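Local coordinates for protein heme oxygenase (mycobilin-producing) (Mycobacterium tuberculosis, PDB 3HX9) that degrades heme oxidatively, probably to mycobilin with release of iron, and in this crystal structure binds two hemes in its active site, at residues 55-58 and 62-65; 41-44 and 50-53; 9-12 and 18-21. One frame throughout, in Å; residues are numbered along the deposited sequence.

Overall arrangement
Three contacts illustrate how a ferredoxin-like subunit is put together around a pocket. Along the chain interaction 3 comes first, joining the loop after strand 3-9 to helix 16-25; interaction 2 then closes the hairpin of strands 36-46 and 51-57, and interaction 1 fastens the end of strand 51-57 to helix 60-68. Interactions 2 and 3, with centres about 9 Å apart, touch through Y51 and R43, both bonded to E20. Interaction 1 sits on the opposite side of the chain's centre, its own centre about 19 Å from that of interaction 2 and 23 Å from that of interaction 3. All three reach heme, through T55 and F63, V53, and L19; both helices and the sheet thus line the site.

Interaction 1. Residues 55-58 and 62-65; sequences THWE and AFQA. With HEM (protoporphyrin IX containing Fe), chain E.
A buried aromatic contact between W57 and F63 joins the end of strand 51-57 to helix 60-68, beside the vinyl groups of a heme. F63 lies over one face of the indole, and its ring presents an edge there: the centroids of the phenyl and the five-membered ring are 5.2 Å apart, with the planes at 69°, an edge-to-face pair. The nearest approach is 3.6 Å, from F63 CD1 to W57 NE1. Closer to the helix backbone, F63 CB stands almost straight above the five-membered ring, 3.9 Å from its centroid and 10° off the normal, a CH-pi contact. A62 supplies a lesser touch with its CB, 4.1 Å from W57 CE3 at the benzo part of the indole.

The order strand, turn, helix is the third strand and second helix of the ferredoxin-like fold used by dimeric alpha+beta barrel monooxygenases. A hydrogen bond to T55, two residues back on the strand, helps set the rotation of the indole: W57 NE1 donates to T55 OG1 over 2.9 Å, nearly in the ring plane, while the T55 hydroxyl is also bonded to K5 O on strand 3-9. The ring of W66, predicted to stabilise the transition state, meets the indole as well.

The pocket side is apolar. With chi1 at 168° the F63 phenyl swings away from its own backbone N and toward the porphyrin, where F63 CZ comes within 3.5 Å of heme CBC at the ring edge. T55 turns its methyl the same way, CG2 lying 3.3 Å from heme CBB.

Interaction 2. Residues 41-44 and 50-53; sequences LLRP and RYFV
L42 and F52 form the hydrogen-bonded pair of an antiparallel beta hairpin, strands 36-46 and 51-57, whose axes stand 4.8 Å apart here. L42 N donates to F52 O over 2.8 Å, and F52 N returns a bond to L42 O. Their side chains meet through the CB atoms on one face of the sheet; L41 and V53, a non-hydrogen-bonded pair, occupy the other, where V53 touches heme.

The tight packing gathers around Y51. L41 places CG opposite its backbone N (chi1 176°), which lets CD1 wedge between V53 CG2, 3.6 Å away, and Y51 CD1. P44 crosses the phenol at about a right angle, with its CD over the centre of the ring, 3.7 Å from the centroid and 12° off the normal. On the same side of the ring, toward its hydroxyl end, R43 runs beside Y51, pointing the same way, and R43 CD reaches 3.4 Å from Y51 OH. E20 of helix 16-25 ties both polar ends together: OE2 is hydrogen-bonded to Y51 OH and OE1 forms a salt bridge with R43 NH1; R43 NH2 continues to E93 of the second subunit, whose strand extends the sheet beyond residues 41-44.

The loose side of this contact belongs to R50. Its CB leads away from strand 36-46, its side chain stays at least 5.9 Å from residues 41-44, and its guanidinium pairs with E48. Yet the R50 carbonyl is buried without a polar partner: opposite it stands proline, which has no N-H to offer, and P44 CB and CG each lie 3.3 Å from R50 O.

Interaction 3. Residues 9-12 and 18-21; sequences IEVP and ELEK
None of the side chains that meet here, I9, V11 and L19, is flat, but they gather round a flat group, the phenol ring of Y51. L19 CD2 lies over the face turned away from P44, 4.1 Å from Y51 CD1. On that same side but beyond the rim, V11 CG2 comes within 3.5 Å of Y51 CD2.

Across the contact itself only methyl groups touch. L19 CD1 is the common partner: the V11 side chain crosses L19, its CG2 3.7 Å from L19 CD1, and I9 CD1 meets L19 CD1 tip to tip at 3.9 Å. I9 CG1 sits between backbone N and carbonyl carbon (chi1 53°), and an extended outer chain (chi2 174°) adds to its reach toward the helix. The L19 branch is directed inward by a chi1 of -174°.

This is the first strand-to-helix connection of the ferredoxin-like fold, with helix 16-25 laid back against the sheet. On its pocket side L19 also touches heme and packs on V83, a heme-binding residue by similarity. With no hydrogen bond between the two segments, the contact rests on dispersion and the exclusion of water; the buried surface is small (116 Å²), and methyl-on-methyl contacts lack a hydrogen bond's directional demand.

Interaction 1. Residues 55-58 and 62-65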
ATOM      1  N   THR A  55      -2.520  -2.028  -6.507  1.00 11.91           N
ATOM      2  CA  THR A  55      -2.101  -2.763  -7.717  1.00 12.37           C
ATOM      3  C   THR A  55      -0.663  -2.382  -8.036  1.00 11.53           C
ATOM      4  O   THR A  55      -0.201  -1.262  -7.760  1.00 13.19           O
ATOM      5  CB  THR A  55      -2.974  -2.467  -8.944  1.00 11.40           C
ATOM      6  OG1 THR A  55      -2.706  -1.123  -9.454  1.00 13.39           O
ATOM      7  CG2 THR A  55      -4.438  -2.599  -8.587  1.00 14.53           C
ATOM      8  N   HIS A  56       0.065  -3.356  -8.612  1.00 12.03           N
ATOM      9  CA  HIS A  56       1.523  -3.178  -8.861  1.00 13.68           C
ATOM     10  C   HIS A  56       1.810  -3.378 -10.346  1.00 13.35           C
ATOM     11  O   HIS A  56       1.268  -4.307 -10.968  1.00 14.39           O
ATOM     12  CB  HIS A  56       2.223  -4.324  -8.107  1.00 13.51           C
ATOM     13  CG  HIS A  56       2.048  -4.204  -6.620  1.00 15.77           C
ATOM     14  ND1 HIS A  56       1.013  -4.781  -5.919  1.00 18.29           N
ATOM     15  CD2 HIS A  56       2.781  -3.501  -5.722  1.00 11.73           C
ATOM     16  CE1 HIS A  56       1.143  -4.477  -4.630  1.00 12.25           C
ATOM     17  NE2 HIS A  56       2.230  -3.731  -4.485  1.00 15.86           N
ATOM     18  N   TRP A  57       2.604  -2.473 -10.908  1.00 12.34           N
ATOM     19  CA  TRP A  57       2.901  -2.508 -12.342  1.00 15.00           C
ATOM     20  C   TRP A  57       4.380  -2.281 -12.549  1.00 16.38           C
ATOM     21  O   TRP A  57       5.035  -1.601 -11.788  1.00 16.24           O
ATOM     22  CB  TRP A  57       2.127  -1.456 -13.090  1.00 14.24           C
ATOM     23  CG  TRP A  57       0.640  -1.578 -12.900  1.00 15.46           C
ATOM     24  CD1 TRP A  57      -0.106  -1.158 -11.807  1.00 17.28           C
ATOM     25  CD2 TRP A  57      -0.259  -2.263 -13.773  1.00 15.39           C
ATOM     26  NE1 TRP A  57      -1.405  -1.569 -11.969  1.00 15.16           N
ATOM     27  CE2 TRP A  57      -1.554  -2.188 -13.190  1.00 15.99           C
ATOM     28  CE3 TRP A  57      -0.111  -2.874 -15.020  1.00 17.84           C
ATOM     29  CZ2 TRP A  57      -2.691  -2.794 -13.801  1.00 17.69           C
ATOM     30  CZ3 TRP A  57      -1.217  -3.478 -15.639  1.00 18.26           C
ATOM     31  CH2 TRP A  57      -2.512  -3.398 -15.034  1.00 18.28           C
ATOM     32  N   GLU A  58       4.893  -2.819 -13.637  1.00 18.76           N
ATOM     33  CA  GLU A  58       6.267  -2.488 -14.037  1.00 20.20           C
ATOM     34  C   GLU A  58       6.523  -1.027 -14.357  1.00 18.99           C
ATOM     35  O   GLU A  58       7.632  -0.534 -14.109  1.00 19.19           O
ATOM     36  CB  GLU A  58       6.616  -3.308 -15.290  1.00 20.88           C
ATOM     37  CG  GLU A  58       6.349  -4.796 -15.092  1.00 30.48           C
ATOM     38  CD  GLU A  58       7.150  -5.670 -16.040  1.00 40.32           C
ATOM     39  OE1 GLU A  58       7.264  -5.300 -17.256  1.00 42.14           O
ATOM     40  OE2 GLU A  58       7.652  -6.720 -15.532  1.00 42.56           O
ATOM     41  N   ALA A  62       2.499   0.938 -18.463  1.00 20.02           N
ATOM     42  CA  ALA A  62       1.812  -0.309 -18.467  1.00 20.04           C
ATOM     43  C   ALA A  62       0.455  -0.132 -17.815  1.00 19.29           C
ATOM     44  O   ALA A  62      -0.576  -0.585 -18.345  1.00 19.78           O
ATOM     45  CB  ALA A  62       2.632  -1.430 -17.716  1.00 19.76           C
ATOM     46  N   PHE A  63       0.457   0.552 -16.682  1.00 16.43           N
ATOM     47  CA  PHE A  63      -0.817   0.831 -16.016  1.00 16.32           C
ATOM     48  C   PHE A  63      -1.759   1.643 -16.925  1.00 16.43           C
ATOM     49  O   PHE A  63      -2.928   1.284 -17.094  1.00 18.18           O
ATOM     50  CB  PHE A  63      -0.605   1.564 -14.718  1.00 14.22           C
ATOM     51  CG  PHE A  63      -1.889   2.122 -14.140  1.00 15.40           C
ATOM     52  CD1 PHE A  63      -2.840   1.268 -13.553  1.00 18.46           C
ATOM     53  CD2 PHE A  63      -2.132   3.447 -14.256  1.00 15.16           C
ATOM     54  CE1 PHE A  63      -4.039   1.779 -13.044  1.00 17.25           C
ATOM     55  CE2 PHE A  63      -3.321   4.031 -13.770  1.00 17.42           C
ATOM     56  CZ  PHE A  63      -4.279   3.153 -13.160  1.00 17.22           C
ATOM     57  N   GLN A  64      -1.252   2.737 -17.486  1.00 17.10           N
ATOM     58  CA  GLN A  64      -2.075   3.562 -18.339  1.00 19.51           C
ATOM     59  C   GLN A  64      -2.663   2.790 -19.525  1.00 19.82           C
ATOM     60  O   GLN A  64      -3.824   3.040 -19.927  1.00 21.49           O
ATOM     61  CB  GLN A  64      -1.347   4.793 -18.795  1.00 19.95           C
ATOM     62  CG  GLN A  64      -0.835   5.682 -17.607  1.00 22.29           C
ATOM     63  CD  GLN A  64      -1.899   6.412 -16.810  1.00 31.06           C
ATOM     64  OE1 GLN A  64      -3.004   6.630 -17.306  1.00 32.74           O
ATOM     65  NE2 GLN A  64      -1.548   6.863 -15.560  1.00 31.30           N
ATOM     66  N   ALA A  65      -1.898   1.889 -20.099  1.00 19.62           N
ATOM     67  CA  ALA A  65      -2.410   1.148 -21.253  1.00 21.67           C
ATOM     68  C   ALA A  65      -3.620   0.302 -20.856  1.00 21.12           C
ATOM     69  O   ALA A  65      -4.602   0.250 -21.572  1.00 21.28           O
ATOM     70  CB  ALA A  65      -1.299   0.270 -21.846  1.00 21.53           C
TER
HETATM   71  CHA HEM E 200     -14.986  -0.618  -9.068  1.00 18.38           C
HETATM   72  CHB HEM E 200     -12.390  -4.720  -9.398  1.00 20.56           C
HETATM   73  CHC HEM E 200      -8.357  -2.055  -9.990  1.00 16.90           C
HETATM   74  CHD HEM E 200     -11.115   1.899 -10.536  1.00 21.79           C
HETATM   75  C1A HEM E 200     -14.593  -1.940  -9.043  1.00 19.79           C
HETATM   76  C2A HEM E 200     -15.471  -3.029  -8.685  1.00 21.83           C
HETATM   77  C3A HEM E 200     -14.767  -4.155  -8.794  1.00 22.38           C
HETATM   78  C4A HEM E 200     -13.437  -3.826  -9.170  1.00 18.81           C
HETATM   79  CMA HEM E 200     -15.212  -5.590  -8.488  1.00 23.61           C
HETATM   80  CAA HEM E 200     -16.962  -2.859  -8.275  1.00 25.26           C
HETATM   81  CBA HEM E 200     -17.029  -2.554  -6.769  1.00 26.04           C
HETATM   82  CGA HEM E 200     -18.428  -2.414  -6.186  1.00 28.00           C
HETATM   83  O1A HEM E 200     -18.725  -1.341  -5.699  1.00 34.86           O
HETATM   84  O2A HEM E 200     -19.227  -3.356  -6.207  1.00 30.12           O
HETATM   85  C1B HEM E 200     -11.090  -4.323  -9.568  1.00 16.71           C
HETATM   86  C2B HEM E 200      -9.965  -5.243  -9.603  1.00 17.35           C
HETATM   87  C3B HEM E 200      -8.836  -4.502  -9.758  1.00 19.59           C
HETATM   88  C4B HEM E 200      -9.216  -3.096  -9.805  1.00 19.47           C
HETATM   89  CMB HEM E 200     -10.028  -6.776  -9.511  1.00 21.06           C
HETATM   90  CAB HEM E 200      -7.431  -5.097  -9.786  1.00 18.92           C
HETATM   91  CBB HEM E 200      -6.409  -4.537 -10.425  1.00 30.55           C
HETATM   92  C1C HEM E 200      -8.761  -0.763 -10.207  1.00 18.66           C
HETATM   93  C2C HEM E 200      -7.878   0.361 -10.390  1.00 16.28           C
HETATM   94  C3C HEM E 200      -8.698   1.420 -10.496  1.00 20.75           C
HETATM   95  C4C HEM E 200     -10.057   1.018 -10.421  1.00 17.65           C
HETATM   96  CMC HEM E 200      -6.338   0.384 -10.301  1.00 18.84           C
HETATM   97  CAC HEM E 200      -8.267   2.864 -10.694  1.00 25.15           C
HETATM   98  CBC HEM E 200      -7.555   3.116 -11.798  1.00 37.48           C
HETATM   99  C1D HEM E 200     -12.401   1.602 -10.180  1.00 19.01           C
HETATM  100  C2D HEM E 200     -13.435   2.587 -10.086  1.00 17.53           C
HETATM  101  C3D HEM E 200     -14.652   1.807  -9.620  1.00 19.83           C
HETATM  102  C4D HEM E 200     -14.208   0.431  -9.461  1.00 19.87           C
HETATM  103  CMD HEM E 200     -13.264   4.098 -10.422  1.00 16.91           C
HETATM  104  CAD HEM E 200     -16.045   2.386  -9.341  1.00 18.68           C
HETATM  105  CBD HEM E 200     -15.999   2.792  -7.857  1.00 20.32           C
HETATM  106  CGD HEM E 200     -17.267   3.595  -7.528  1.00 23.79           C
HETATM  107  O1D HEM E 200     -18.251   3.488  -8.266  1.00 28.22           O
HETATM  108  O2D HEM E 200     -17.315   4.440  -6.607  1.00 26.06           O
HETATM  109  NA  HEM E 200     -13.320  -2.456  -9.332  1.00 20.13           N
HETATM  110  NB  HEM E 200     -10.608  -3.054  -9.707  1.00 19.24           N
HETATM  111  NC  HEM E 200     -10.094  -0.350 -10.257  1.00 19.27           N
HETATM  112  ND  HEM E 200     -12.875   0.375  -9.756  1.00 17.78           N
HETATM  113 FE   HEM E 200     -11.713  -1.305  -9.438  1.00 18.17          FE

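Interaction 2. Residues 41-44 and 50-53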
ATOM      1  N   LEU A  41      -6.257  -6.757  -2.134  1.00 13.38           N
ATOM      2  CA  LEU A  41      -7.424  -5.982  -1.566  1.00 12.77           C
ATOM      3  C   LEU A  41      -7.165  -5.890  -0.051  1.00 12.58           C
ATOM      4  O   LEU A  41      -6.997  -6.899   0.619  1.00 13.62           O
ATOM      5  CB  LEU A  41      -8.757  -6.702  -1.813  1.00 15.15           C
ATOM      6  CG  LEU A  41      -9.999  -6.038  -1.183  1.00 14.72           C
ATOM      7  CD1 LEU A  41     -10.250  -4.700  -1.927  1.00 15.63           C
ATOM      8  CD2 LEU A  41     -11.197  -6.929  -1.413  1.00 16.53           C
ATOM      9  N   LEU A  42      -7.114  -4.659   0.447  1.00 11.03           N
ATOM     10  CA  LEU A  42      -6.871  -4.381   1.856  1.00 12.00           C
ATOM     11  C   LEU A  42      -8.165  -3.868   2.506  1.00 12.64           C
ATOM     12  O   LEU A  42      -8.729  -2.804   2.152  1.00 13.24           O
ATOM     13  CB  LEU A  42      -5.777  -3.304   1.969  1.00 11.12           C
ATOM     14  CG  LEU A  42      -4.459  -3.702   1.225  1.00 10.45           C
ATOM     15  CD1 LEU A  42      -3.386  -2.660   1.694  1.00 13.10           C
ATOM     16  CD2 LEU A  42      -3.995  -5.117   1.717  1.00 13.56           C
ATOM     17  N   ARG A  43      -8.567  -4.601   3.531  1.00 12.60           N
ATOM     18  CA  ARG A  43      -9.729  -4.213   4.346  1.00 13.55           C
ATOM     19  C   ARG A  43      -9.304  -3.259   5.489  1.00 12.45           C
ATOM     20  O   ARG A  43      -8.406  -3.560   6.223  1.00 13.42           O
ATOM     21  CB  ARG A  43     -10.368  -5.499   4.907  1.00 15.27           C
ATOM     22  CG  ARG A  43     -11.597  -5.189   5.791  1.00 17.63           C
ATOM     23  CD  ARG A  43     -12.486  -6.484   5.808  1.00 29.37           C
ATOM     24  NE  ARG A  43     -11.728  -7.359   6.574  1.00 27.65           N
ATOM     25  CZ  ARG A  43     -11.443  -8.656   6.428  1.00 29.75           C
ATOM     26  NH1 ARG A  43     -11.965  -9.518   5.571  1.00 30.72           N
ATOM     27  NH2 ARG A  43     -10.580  -9.119   7.328  1.00 31.23           N
ATOM     28  N   PRO A  44      -9.945  -2.094   5.626  1.00 13.72           N
ATOM     29  CA  PRO A  44      -9.486  -1.117   6.614  1.00 16.54           C
ATOM     30  C   PRO A  44      -9.802  -1.566   8.045  1.00 17.07           C
ATOM     31  O   PRO A  44     -10.889  -2.150   8.306  1.00 19.24           O
ATOM     32  CB  PRO A  44     -10.286   0.140   6.262  1.00 17.48           C
ATOM     33  CG  PRO A  44     -11.493  -0.333   5.564  1.00 16.48           C
ATOM     34  CD  PRO A  44     -11.115  -1.622   4.826  1.00 14.97           C
ATOM     35  N   ARG A  50     -11.533   3.554   4.023  1.00 18.07           N
ATOM     36  CA  ARG A  50     -11.653   3.068   2.630  1.00 14.54           C
ATOM     37  C   ARG A  50     -10.939   1.723   2.511  1.00 15.52           C
ATOM     38  O   ARG A  50      -9.976   1.485   3.234  1.00 16.26           O
ATOM     39  CB  ARG A  50     -11.002   4.028   1.641  1.00 16.71           C
ATOM     40  CG  ARG A  50     -11.652   5.414   1.750  1.00 17.41           C
ATOM     41  CD  ARG A  50     -10.995   6.414   0.804  1.00 16.11           C
ATOM     42  NE  ARG A  50      -9.696   6.756   1.334  1.00 19.50           N
ATOM     43  CZ  ARG A  50      -8.881   7.620   0.746  1.00 22.70           C
ATOM     44  NH1 ARG A  50      -9.252   8.210  -0.418  1.00 21.51           N
ATOM     45  NH2 ARG A  50      -7.697   7.894   1.327  1.00 22.57           N
ATOM     46  N   TYR A  51     -11.459   0.879   1.652  1.00 12.54           N
ATOM     47  CA  TYR A  51     -10.652  -0.285   1.185  1.00 13.64           C
ATOM     48  C   TYR A  51      -9.568   0.247   0.262  1.00 13.61           C
ATOM     49  O   TYR A  51      -9.802   1.191  -0.502  1.00 15.46           O
ATOM     50  CB  TYR A  51     -11.505  -1.253   0.397  1.00 15.73           C
ATOM     51  CG  TYR A  51     -12.289  -2.218   1.259  1.00 15.67           C
ATOM     52  CD1 TYR A  51     -11.931  -3.594   1.341  1.00 15.05           C
ATOM     53  CD2 TYR A  51     -13.375  -1.762   1.976  1.00 16.25           C
ATOM     54  CE1 TYR A  51     -12.664  -4.474   2.172  1.00 15.18           C
ATOM     55  CE2 TYR A  51     -14.128  -2.642   2.807  1.00 15.00           C
ATOM     56  CZ  TYR A  51     -13.792  -3.976   2.843  1.00 14.58           C
ATOM     57  OH  TYR A  51     -14.556  -4.813   3.664  1.00 17.58           O
ATOM     58  N   PHE A  52      -8.397  -0.399   0.287  1.00 13.61           N
ATOM     59  CA  PHE A  52      -7.326  -0.036  -0.682  1.00 13.42           C
ATOM     60  C   PHE A  52      -7.137  -1.197  -1.614  1.00 14.04           C
ATOM     61  O   PHE A  52      -6.901  -2.310  -1.146  1.00 14.76           O
ATOM     62  CB  PHE A  52      -5.961   0.202   0.016  1.00 12.07           C
ATOM     63  CG  PHE A  52      -5.753   1.582   0.576  1.00 12.78           C
ATOM     64  CD1 PHE A  52      -6.833   2.469   0.725  1.00 14.96           C
ATOM     65  CD2 PHE A  52      -4.490   2.003   0.961  1.00 13.32           C
ATOM     66  CE1 PHE A  52      -6.622   3.740   1.238  1.00 15.92           C
ATOM     67  CE2 PHE A  52      -4.259   3.276   1.488  1.00 15.77           C
ATOM     68  CZ  PHE A  52      -5.386   4.129   1.658  1.00 13.23           C
ATOM     69  N   VAL A  53      -7.254  -0.939  -2.915  1.00 11.66           N
ATOM     70  CA  VAL A  53      -7.042  -1.924  -3.931  1.00 12.20           C
ATOM     71  C   VAL A  53      -5.652  -1.577  -4.467  1.00 12.79           C
ATOM     72  O   VAL A  53      -5.500  -0.615  -5.192  1.00 12.41           O
ATOM     73  CB  VAL A  53      -8.096  -1.818  -5.029  1.00 12.83           C
ATOM     74  CG1 VAL A  53      -7.857  -2.873  -6.133  1.00 12.53           C
ATOM     75  CG2 VAL A  53      -9.491  -2.108  -4.338  1.00 13.29           C
TER

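Interaction 3. Residues 9-12 and 18-21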
ATOM      1  N   ILE A   9     -11.252   3.021  -2.254  1.00 16.28           N
ATOM      2  CA  ILE A   9     -12.696   2.952  -2.593  1.00 17.74           C
ATOM      3  C   ILE A   9     -13.542   3.078  -1.343  1.00 18.70           C
ATOM      4  O   ILE A   9     -13.235   2.534  -0.276  1.00 16.31           O
ATOM      5  CB  ILE A   9     -13.047   1.723  -3.389  1.00 19.00           C
ATOM      6  CG1 ILE A   9     -12.547   0.448  -2.675  1.00 20.39           C
ATOM      7  CG2 ILE A   9     -12.405   1.876  -4.713  1.00 24.42           C
ATOM      8  CD1 ILE A   9     -13.012  -0.850  -3.359  1.00 28.19           C
ATOM      9  N   GLU A  10     -14.510   3.963  -1.450  1.00 18.84           N
ATOM     10  CA  GLU A  10     -15.434   4.228  -0.335  1.00 19.89           C
ATOM     11  C   GLU A  10     -16.515   3.166  -0.327  1.00 18.95           C
ATOM     12  O   GLU A  10     -17.225   2.998  -1.291  1.00 21.08           O
ATOM     13  CB  GLU A  10     -16.041   5.636  -0.516  1.00 20.16           C
ATOM     14  CG  GLU A  10     -15.041   6.769  -0.137  1.00 27.47           C
ATOM     15  CD  GLU A  10     -15.182   8.057  -1.006  1.00 36.69           C
ATOM     16  OE1 GLU A  10     -14.144   8.637  -1.464  1.00 35.78           O
ATOM     17  OE2 GLU A  10     -16.340   8.487  -1.255  1.00 36.60           O
ATOM     18  N   VAL A  11     -16.633   2.416   0.752  1.00 19.92           N
ATOM     19  CA  VAL A  11     -17.516   1.280   0.787  1.00 19.19           C
ATOM     20  C   VAL A  11     -18.435   1.497   1.957  1.00 18.90           C
ATOM     21  O   VAL A  11     -17.959   1.655   3.031  1.00 20.41           O
ATOM     22  CB  VAL A  11     -16.716  -0.016   1.071  1.00 20.19           C
ATOM     23  CG1 VAL A  11     -17.644  -1.176   1.171  1.00 19.53           C
ATOM     24  CG2 VAL A  11     -15.805  -0.267  -0.098  1.00 20.21           C
ATOM     25  N   PRO A  12     -19.747   1.474   1.753  1.00 18.63           N
ATOM     26  CA  PRO A  12     -20.651   1.749   2.910  1.00 20.04           C
ATOM     27  C   PRO A  12     -20.445   0.748   4.035  1.00 20.11           C
ATOM     28  O   PRO A  12     -20.162  -0.421   3.803  1.00 20.99           O
ATOM     29  CB  PRO A  12     -22.051   1.483   2.308  1.00 20.01           C
ATOM     30  CG  PRO A  12     -21.912   1.934   0.917  1.00 22.10           C
ATOM     31  CD  PRO A  12     -20.494   1.459   0.494  1.00 20.23           C
ATOM     32  N   GLU A  18     -19.857  -8.119   1.082  1.00 24.42           N
ATOM     33  CA  GLU A  18     -20.299  -8.315  -0.298  1.00 24.90           C
ATOM     34  C   GLU A  18     -19.220  -7.820  -1.280  1.00 22.26           C
ATOM     35  O   GLU A  18     -18.965  -8.453  -2.304  1.00 24.41           O
ATOM     36  CB  GLU A  18     -21.613  -7.546  -0.571  1.00 25.98           C
ATOM     37  CG  GLU A  18     -22.104  -7.695  -2.050  1.00 30.95           C
ATOM     38  CD  GLU A  18     -22.435  -9.139  -2.479  1.00 32.35           C
ATOM     39  OE1 GLU A  18     -22.690 -10.035  -1.613  1.00 37.55           O
ATOM     40  OE2 GLU A  18     -22.451  -9.382  -3.723  1.00 36.64           O
ATOM     41  N   LEU A  19     -18.651  -6.660  -0.988  1.00 19.98           N
ATOM     42  CA  LEU A  19     -17.574  -6.144  -1.813  1.00 19.39           C
ATOM     43  C   LEU A  19     -16.445  -7.214  -1.847  1.00 18.44           C
ATOM     44  O   LEU A  19     -15.898  -7.476  -2.901  1.00 18.66           O
ATOM     45  CB  LEU A  19     -17.086  -4.793  -1.306  1.00 19.84           C
ATOM     46  CG  LEU A  19     -16.049  -4.166  -2.253  1.00 22.12           C
ATOM     47  CD1 LEU A  19     -16.386  -2.792  -2.720  1.00 28.93           C
ATOM     48  CD2 LEU A  19     -14.700  -4.270  -1.638  1.00 19.79           C
ATOM     49  N   GLU A  20     -16.064  -7.771  -0.696  1.00 19.53           N
ATOM     50  CA  GLU A  20     -14.958  -8.744  -0.656  1.00 20.52           C
ATOM     51  C   GLU A  20     -15.278  -9.974  -1.489  1.00 22.46           C
ATOM     52  O   GLU A  20     -14.442 -10.490  -2.200  1.00 23.70           O
ATOM     53  CB  GLU A  20     -14.612  -9.137   0.776  1.00 19.63           C
ATOM     54  CG  GLU A  20     -14.013  -7.978   1.538  1.00 18.01           C
ATOM     55  CD  GLU A  20     -13.708  -8.281   3.000  1.00 21.68           C
ATOM     56  OE1 GLU A  20     -13.510  -9.471   3.378  1.00 23.55           O
ATOM     57  OE2 GLU A  20     -13.650  -7.285   3.779  1.00 18.10           O
ATOM     58  N   LYS A  21     -16.530 -10.414  -1.403  1.00 23.60           N
ATOM     59  CA  LYS A  21     -16.991 -11.570  -2.177  1.00 24.92           C
ATOM     60  C   LYS A  21     -16.836 -11.332  -3.696  1.00 23.19           C
ATOM     61  O   LYS A  21     -16.302 -12.219  -4.435  1.00 24.18           O
ATOM     62  CB  LYS A  21     -18.473 -11.819  -1.792  1.00 25.82           C
ATOM     63  CG  LYS A  21     -19.251 -12.723  -2.773  1.00 32.88           C
ATOM     64  CD  LYS A  21     -20.723 -12.854  -2.380  1.00 38.49           C
ATOM     65  CE  LYS A  21     -20.966 -14.125  -1.551  1.00 40.00           C
ATOM     66  NZ  LYS A  21     -21.278 -13.843  -0.109  1.00 45.12           N
TER